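Local coordinates for protein N-acetylneuraminate epimerase (Escherichia coli, PDB 2UVK) that catalyses the interconversion of the alpha and beta anomers of N-acetylneuraminate, speeding their equilibration in the periplasm of Escherichia coli, at residues L205-A210 / A235-P240; S254-G259 / N317-I322. All coordinates share one frame; numbering follows the deposited sequence.

Contact 1 of 2, residues L205-A210 / A235-P240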
ATOM      1  N   LEU B 205     -12.396   7.400 -15.581  1.00 13.23           N
ATOM      2  CA  LEU B 205     -12.703   6.870 -14.227  1.00 13.32           C
ATOM      3  C   LEU B 205     -13.827   7.717 -13.670  1.00 13.21           C
ATOM      4  O   LEU B 205     -13.640   8.906 -13.407  1.00 13.18           O
ATOM      5  CB  LEU B 205     -11.481   6.961 -13.317  1.00 12.85           C
ATOM      6  CG  LEU B 205     -10.175   6.342 -13.816  1.00 13.35           C
ATOM      7  CD1 LEU B 205      -9.039   6.616 -12.811  1.00 13.62           C
ATOM      8  CD2 LEU B 205     -10.335   4.855 -14.042  1.00 13.67           C
ATOM      9  N   ILE B 206     -15.016   7.131 -13.511  1.00 13.91           N
ATOM     10  CA  ILE B 206     -16.221   7.873 -13.204  1.00 14.34           C
ATOM     11  C   ILE B 206     -16.730   7.592 -11.790  1.00 14.21           C
ATOM     12  O   ILE B 206     -17.082   6.452 -11.455  1.00 13.79           O
ATOM     13  CB  ILE B 206     -17.357   7.617 -14.230  1.00 14.24           C
ATOM     14  CG1 ILE B 206     -16.854   7.807 -15.685  1.00 15.02           C
ATOM     15  CG2 ILE B 206     -18.537   8.498 -13.928  1.00 16.00           C
ATOM     16  CD1 ILE B 206     -17.788   7.301 -16.750  1.00 16.43           C
ATOM     17  N   ASN B 207     -16.795   8.641 -10.983  1.00 14.04           N
ATOM     18  CA  ASN B 207     -17.313   8.594  -9.634  1.00 13.51           C
ATOM     19  C   ASN B 207     -16.559   7.570  -8.749  1.00 13.66           C
ATOM     20  O   ASN B 207     -15.346   7.444  -8.889  1.00 13.04           O
ATOM     21  CB  ASN B 207     -18.837   8.358  -9.637  1.00 13.79           C
ATOM     22  CG  ASN B 207     -19.648   9.542 -10.140  1.00 14.72           C
ATOM     23  OD1 ASN B 207     -19.173  10.422 -10.908  1.00 19.53           O
ATOM     24  ND2 ASN B 207     -20.886   9.564  -9.726  1.00 14.12           N
ATOM     25  N   GLY B 208     -17.265   6.841  -7.866  1.00 12.81           N
ATOM     26  CA  GLY B 208     -16.609   5.989  -6.878  1.00 12.17           C
ATOM     27  C   GLY B 208     -16.640   6.540  -5.467  1.00 13.23           C
ATOM     28  O   GLY B 208     -16.908   7.743  -5.249  1.00 13.65           O
ATOM     29  N   GLU B 209     -16.335   5.690  -4.500  1.00 13.18           N
ATOM     30  CA  GLU B 209     -16.198   6.132  -3.113  1.00 13.72           C
ATOM     31  C   GLU B 209     -14.860   6.801  -2.916  1.00 12.50           C
ATOM     32  O   GLU B 209     -13.846   6.258  -3.345  1.00 12.63           O
ATOM     33  CB  GLU B 209     -16.266   4.955  -2.139  1.00 13.91           C
ATOM     34  CG  GLU B 209     -17.652   4.433  -1.871  1.00 16.76           C
ATOM     35  CD  GLU B 209     -17.683   3.520  -0.633  1.00 19.04           C
ATOM     36  OE1 GLU B 209     -16.722   2.772  -0.422  1.00 24.80           O
ATOM     37  OE2 GLU B 209     -18.629   3.622   0.181  1.00 25.98           O
ATOM     38  N   ALA B 210     -14.847   7.987  -2.269  1.00 12.96           N
ATOM     39  CA  ALA B 210     -13.605   8.606  -1.789  1.00 12.95           C
ATOM     40  C   ALA B 210     -13.181   8.108  -0.419  1.00 13.36           C
ATOM     41  O   ALA B 210     -12.027   8.196  -0.056  1.00 12.64           O
ATOM     42  CB  ALA B 210     -13.719  10.150  -1.752  1.00 14.21           C
ATOM     43  N   ALA B 235     -15.594  17.361 -16.567  1.00 20.91           N
ATOM     44  CA  ALA B 235     -16.825  17.795 -15.942  1.00 20.82           C
ATOM     45  C   ALA B 235     -17.392  16.635 -15.151  1.00 21.61           C
ATOM     46  O   ALA B 235     -17.349  15.505 -15.619  1.00 21.95           O
ATOM     47  CB  ALA B 235     -17.835  18.245 -16.990  1.00 21.92           C
ATOM     48  N   PRO B 236     -17.891  16.911 -13.948  1.00 20.62           N
ATOM     49  CA  PRO B 236     -18.485  15.871 -13.140  1.00 20.73           C
ATOM     50  C   PRO B 236     -19.828  15.390 -13.645  1.00 20.53           C
ATOM     51  O   PRO B 236     -20.455  15.995 -14.529  1.00 21.42           O
ATOM     52  CB  PRO B 236     -18.632  16.538 -11.782  1.00 19.60           C
ATOM     53  CG  PRO B 236     -18.699  18.015 -12.088  1.00 20.91           C
ATOM     54  CD  PRO B 236     -17.880  18.219 -13.274  1.00 22.46           C
ATOM     55  N   VAL B 237     -20.277  14.294 -13.029  1.00 20.06           N
ATOM     56  CA  VAL B 237     -21.520  13.668 -13.390  1.00 20.12           C
ATOM     57  C   VAL B 237     -22.099  13.015 -12.137  1.00 20.18           C
ATOM     58  O   VAL B 237     -21.368  12.638 -11.212  1.00 20.08           O
ATOM     59  CB  VAL B 237     -21.328  12.658 -14.544  1.00 20.31           C
ATOM     60  CG1 VAL B 237     -20.515  11.461 -14.067  1.00 20.45           C
ATOM     61  CG2 VAL B 237     -22.667  12.202 -15.119  1.00 20.71           C
ATOM     62  N   SER B 238     -23.417  12.911 -12.119  1.00 20.79           N
ATOM     63  CA  SER B 238     -24.160  12.464 -10.955  1.00 21.00           C
ATOM     64  C   SER B 238     -23.932  13.397  -9.758  1.00 21.89           C
ATOM     65  O   SER B 238     -23.798  12.982  -8.616  1.00 21.83           O
ATOM     66  CB  SER B 238     -23.837  10.986 -10.635  1.00 20.81           C
ATOM     67  OG  SER B 238     -24.963  10.367 -10.045  1.00 22.99           O
ATOM     68  N   SER B 239     -23.930  14.702 -10.031  1.00 22.87           N
ATOM     69  CA  SER B 239     -23.674  15.677  -8.987  1.00 23.54           C
ATOM     70  C   SER B 239     -24.938  15.914  -8.168  1.00 23.94           C
ATOM     71  O   SER B 239     -26.055  15.765  -8.665  1.00 25.12           O
ATOM     72  CB  SER B 239     -23.196  17.012  -9.578  1.00 23.73           C
ATOM     73  OG  SER B 239     -22.182  16.848 -10.556  1.00 25.09           O
ATOM     74  N   PRO B 240     -24.769  16.320  -6.912  1.00 23.24           N
ATOM     75  CA  PRO B 240     -23.524  16.624  -6.235  1.00 23.54           C
ATOM     76  C   PRO B 240     -22.810  15.475  -5.532  1.00 22.39           C
ATOM     77  O   PRO B 240     -21.612  15.596  -5.286  1.00 21.94           O
ATOM     78  CB  PRO B 240     -23.973  17.633  -5.180  1.00 24.19           C
ATOM     79  CG  PRO B 240     -25.320  17.161  -4.818  1.00 24.01           C
ATOM     80  CD  PRO B 240     -25.931  16.614  -6.061  1.00 23.94           C
TER
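N207 and V237 bring the two backbones nearest each other, their CA atoms 7.6 Å apart, where the chain leaving strand 202-206 passes the irregular segment 235-240. This is loop against strand end, not paired strands. N207 has a positive phi (57°), which asparagine tolerates better than most residues, and it turns the chain toward G208. The backbone conformation of G208 would jam a side chain against the carbonyl O of N207, so glycine suits that place. In the other segment S238 also takes positive phi, turning the chain, and a cis peptide bond precedes P240.

The apolar part is one methyl pair: CG2 of I206 lies 3.6 Å from CG1 of V237, the two side chains meeting at a slant. V237 presents that methyl because CG1 sits between its backbone N and carbonyl carbon (chi1 68°). The N207 side chain crosses V237 at about a right angle. Its amide carbon CG is 3.7 Å from V237 O, and the amide also reaches CB of S238. Asparagine thus sets a polar group before a carbonyl in a buried place. If a leucine took its position, V237 O would probably lose this polar neighbour and be left against hydrocarbon on that side.

G208 is held by backbone bonds to T216 and V243. E209, the predicted proton acceptor, follows directly and is salt-bridged to R215. The contact belongs to one Kelch repeat of a beta-propeller: N207-G208 fills the position of the Kelch glycine doublet, beside the loop leading to the next blade.

Contact 2 of 2, residues S254-G259 / N317-I322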
ATOM      1  N   SER B 254     -19.343   8.571 -27.563  1.00 30.28           N
ATOM      2  CA  SER B 254     -19.989   9.196 -26.420  1.00 28.27           C
ATOM      3  C   SER B 254     -20.032   8.233 -25.243  1.00 27.11           C
ATOM      4  O   SER B 254     -20.456   7.108 -25.407  1.00 26.59           O
ATOM      5  CB  SER B 254     -21.405   9.562 -26.807  1.00 28.53           C
ATOM      6  OG  SER B 254     -21.383  10.257 -28.054  1.00 29.48           O
ATOM      7  N   LEU B 255     -19.601   8.673 -24.072  1.00 26.07           N
ATOM      8  CA  LEU B 255     -19.611   7.739 -22.912  1.00 25.01           C
ATOM      9  C   LEU B 255     -21.035   7.575 -22.366  1.00 23.45           C
ATOM     10  O   LEU B 255     -21.783   8.543 -22.286  1.00 23.76           O
ATOM     11  CB  LEU B 255     -18.712   8.213 -21.767  1.00 26.00           C
ATOM     12  CG  LEU B 255     -17.269   8.658 -21.990  1.00 27.83           C
ATOM     13  CD1 LEU B 255     -16.739   9.177 -20.656  1.00 30.06           C
ATOM     14  CD2 LEU B 255     -16.394   7.549 -22.524  1.00 29.38           C
ATOM     15  N   ILE B 256     -21.393   6.345 -21.992  1.00 21.15           N
ATOM     16  CA  ILE B 256     -22.644   6.052 -21.293  1.00 19.35           C
ATOM     17  C   ILE B 256     -22.306   5.748 -19.826  1.00 19.28           C
ATOM     18  O   ILE B 256     -21.452   4.895 -19.571  1.00 18.70           O
ATOM     19  CB  ILE B 256     -23.351   4.822 -21.869  1.00 19.90           C
ATOM     20  CG1 ILE B 256     -23.657   5.022 -23.347  1.00 19.41           C
ATOM     21  CG2 ILE B 256     -24.655   4.551 -21.097  1.00 20.49           C
ATOM     22  CD1 ILE B 256     -23.950   3.730 -24.065  1.00 19.66           C
ATOM     23  N   PHE B 257     -22.927   6.473 -18.897  1.00 18.77           N
ATOM     24  CA  PHE B 257     -22.800   6.190 -17.432  1.00 18.25           C
ATOM     25  C   PHE B 257     -24.186   6.043 -16.849  1.00 17.98           C
ATOM     26  O   PHE B 257     -25.003   6.960 -16.928  1.00 17.70           O
ATOM     27  CB  PHE B 257     -22.067   7.318 -16.704  1.00 17.29           C
ATOM     28  CG  PHE B 257     -21.830   7.063 -15.204  1.00 18.22           C
ATOM     29  CD1 PHE B 257     -21.136   5.953 -14.787  1.00 16.66           C
ATOM     30  CD2 PHE B 257     -22.245   7.984 -14.237  1.00 16.86           C
ATOM     31  CE1 PHE B 257     -20.887   5.727 -13.420  1.00 16.09           C
ATOM     32  CE2 PHE B 257     -22.019   7.764 -12.887  1.00 18.28           C
ATOM     33  CZ  PHE B 257     -21.345   6.603 -12.475  1.00 15.21           C
ATOM     34  N   ALA B 258     -24.444   4.883 -16.245  1.00 17.70           N
ATOM     35  CA  ALA B 258     -25.788   4.546 -15.769  1.00 16.73           C
ATOM     36  C   ALA B 258     -25.745   3.944 -14.369  1.00 16.09           C
ATOM     37  O   ALA B 258     -24.832   3.240 -14.015  1.00 16.26           O
ATOM     38  CB  ALA B 258     -26.478   3.589 -16.715  1.00 16.22           C
ATOM     39  N   GLY B 259     -26.775   4.252 -13.596  1.00 15.98           N
ATOM     40  CA  GLY B 259     -26.960   3.626 -12.289  1.00 15.00           C
ATOM     41  C   GLY B 259     -25.904   3.979 -11.263  1.00 15.14           C
ATOM     42  O   GLY B 259     -25.288   5.045 -11.310  1.00 14.99           O
ATOM     43  N   ASN B 317     -21.339  -1.748 -30.189  1.00 27.35           N
ATOM     44  CA  ASN B 317     -21.320  -0.295 -30.032  1.00 27.31           C
ATOM     45  C   ASN B 317     -22.339   0.216 -29.007  1.00 25.94           C
ATOM     46  O   ASN B 317     -22.854   1.320 -29.111  1.00 25.62           O
ATOM     47  CB  ASN B 317     -21.545   0.376 -31.406  1.00 27.88           C
ATOM     48  CG  ASN B 317     -21.095   1.827 -31.440  1.00 30.60           C
ATOM     49  OD1 ASN B 317     -20.203   2.249 -30.689  1.00 32.41           O
ATOM     50  ND2 ASN B 317     -21.701   2.609 -32.348  1.00 33.19           N
ATOM     51  N   SER B 318     -22.576  -0.593 -27.975  1.00 24.62           N
ATOM     52  CA  SER B 318     -23.542  -0.295 -26.934  1.00 23.58           C
ATOM     53  C   SER B 318     -22.932  -0.683 -25.598  1.00 22.15           C
ATOM     54  O   SER B 318     -21.894  -1.325 -25.549  1.00 22.25           O
ATOM     55  CB  SER B 318     -24.813  -1.114 -27.144  1.00 23.82           C
ATOM     56  OG  SER B 318     -25.453  -0.758 -28.367  1.00 25.57           O
ATOM     57  N   LEU B 319     -23.596  -0.268 -24.525  1.00 20.26           N
ATOM     58  CA  LEU B 319     -23.250  -0.708 -23.169  1.00 19.64           C
ATOM     59  C   LEU B 319     -24.168  -1.865 -22.775  1.00 18.95           C
ATOM     60  O   LEU B 319     -25.384  -1.704 -22.705  1.00 19.45           O
ATOM     61  CB  LEU B 319     -23.396   0.444 -22.198  1.00 19.29           C
ATOM     62  CG  LEU B 319     -23.326   0.071 -20.712  1.00 18.61           C
ATOM     63  CD1 LEU B 319     -21.994  -0.581 -20.435  1.00 21.23           C
ATOM     64  CD2 LEU B 319     -23.524   1.334 -19.908  1.00 19.40           C
ATOM     65  N   LEU B 320     -23.570  -3.029 -22.530  1.00 18.07           N
ATOM     66  CA  LEU B 320     -24.274  -4.208 -22.074  1.00 17.73           C
ATOM     67  C   LEU B 320     -24.111  -4.271 -20.547  1.00 17.31           C
ATOM     68  O   LEU B 320     -22.986  -4.302 -20.061  1.00 17.90           O
ATOM     69  CB  LEU B 320     -23.646  -5.444 -22.722  1.00 17.86           C
ATOM     70  CG  LEU B 320     -24.108  -6.828 -22.268  1.00 18.53           C
ATOM     71  CD1 LEU B 320     -25.620  -6.956 -22.346  1.00 18.41           C
ATOM     72  CD2 LEU B 320     -23.384  -7.940 -23.034  1.00 19.24           C
ATOM     73  N   ILE B 321     -25.232  -4.273 -19.825  1.00 16.55           N
ATOM     74  CA  ILE B 321     -25.227  -4.359 -18.354  1.00 16.96           C
ATOM     75  C   ILE B 321     -25.782  -5.714 -17.969  1.00 16.54           C
ATOM     76  O   ILE B 321     -26.852  -6.093 -18.423  1.00 17.79           O
ATOM     77  CB  ILE B 321     -26.123  -3.257 -17.740  1.00 16.50           C
ATOM     78  CG1 ILE B 321     -25.503  -1.879 -17.962  1.00 17.93           C
ATOM     79  CG2 ILE B 321     -26.454  -3.554 -16.236  1.00 17.00           C
ATOM     80  CD1 ILE B 321     -26.422  -0.743 -17.623  1.00 18.46           C
ATOM     81  N   ILE B 322     -25.066  -6.441 -17.117  1.00 15.54           N
ATOM     82  CA  ILE B 322     -25.481  -7.783 -16.752  1.00 14.85           C
ATOM     83  C   ILE B 322     -25.542  -7.859 -15.219  1.00 14.92           C
ATOM     84  O   ILE B 322     -24.555  -7.605 -14.540  1.00 16.09           O
ATOM     85  CB  ILE B 322     -24.519  -8.867 -17.270  1.00 14.21           C
ATOM     86  CG1 ILE B 322     -24.276  -8.721 -18.791  1.00 14.02           C
ATOM     87  CG2 ILE B 322     -25.081 -10.254 -16.956  1.00 15.24           C
ATOM     88  CD1 ILE B 322     -23.280  -9.733 -19.343  1.00 15.28           C
TER
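I256 and L319 carry most of this contact, where strands 254-258 and 318-322 run in roughly the same direction and meet through side chains alone. The CA atoms of I256 and L319 are 7.0 Å apart, whereas those of A258 and I321 are 9.3 Å apart, so the backbones are farther apart at the second pair.

I256 uses both of its branches. CG2, anti to the backbone N, comes within 3.6 Å of L319 CD2, while the other branch is extended (chi2 162°) and carries CD1 to 3.8 Å from L319 CB. The two side chains thus lie against each other at two points, crossing at a slant. On the leucine, CG is anti to the backbone N (chi1 169°), and CD2 continues the outward line of the chain, which is why this methyl does the touching. A branched isoleucine suits a strand and offers two methyls at once, one to the tip of the leucine and one to its CB.

At the wider end a small residue faces a long one. I321 stretches its CD1 methyl toward CB of A258, which it approaches to 4.4 Å, a looser contact.

Strand 254-262 lies between strands 247-251 and 284-293 of its own sheet, and strand 318-322 between 311-315 and 335-341 of the next. I256 also packs on L291 and I338, and I321 on F247 and I338, so the facing sheets share one buried apolar layer.

Both contacts are buried, but they join different levels of the propeller. Contact 1 stays within one Kelch repeat, between a strand end and the loop leaving the blade, and mixes a methyl pair with an amide facing a carbonyl close to the predicted active-site residue. Contact 2 joins second strands of successive blades, is purely apolar and lies away from that site. N207 and G259 occupy matching positions with similar backbone angles, the positive phi that follows the regular part of each strand. F257 connects the two: its ring touches I206, N207 and V237, on the face of strand 254-258 turned away from L319. Three neighbouring blades are thereby packed in series.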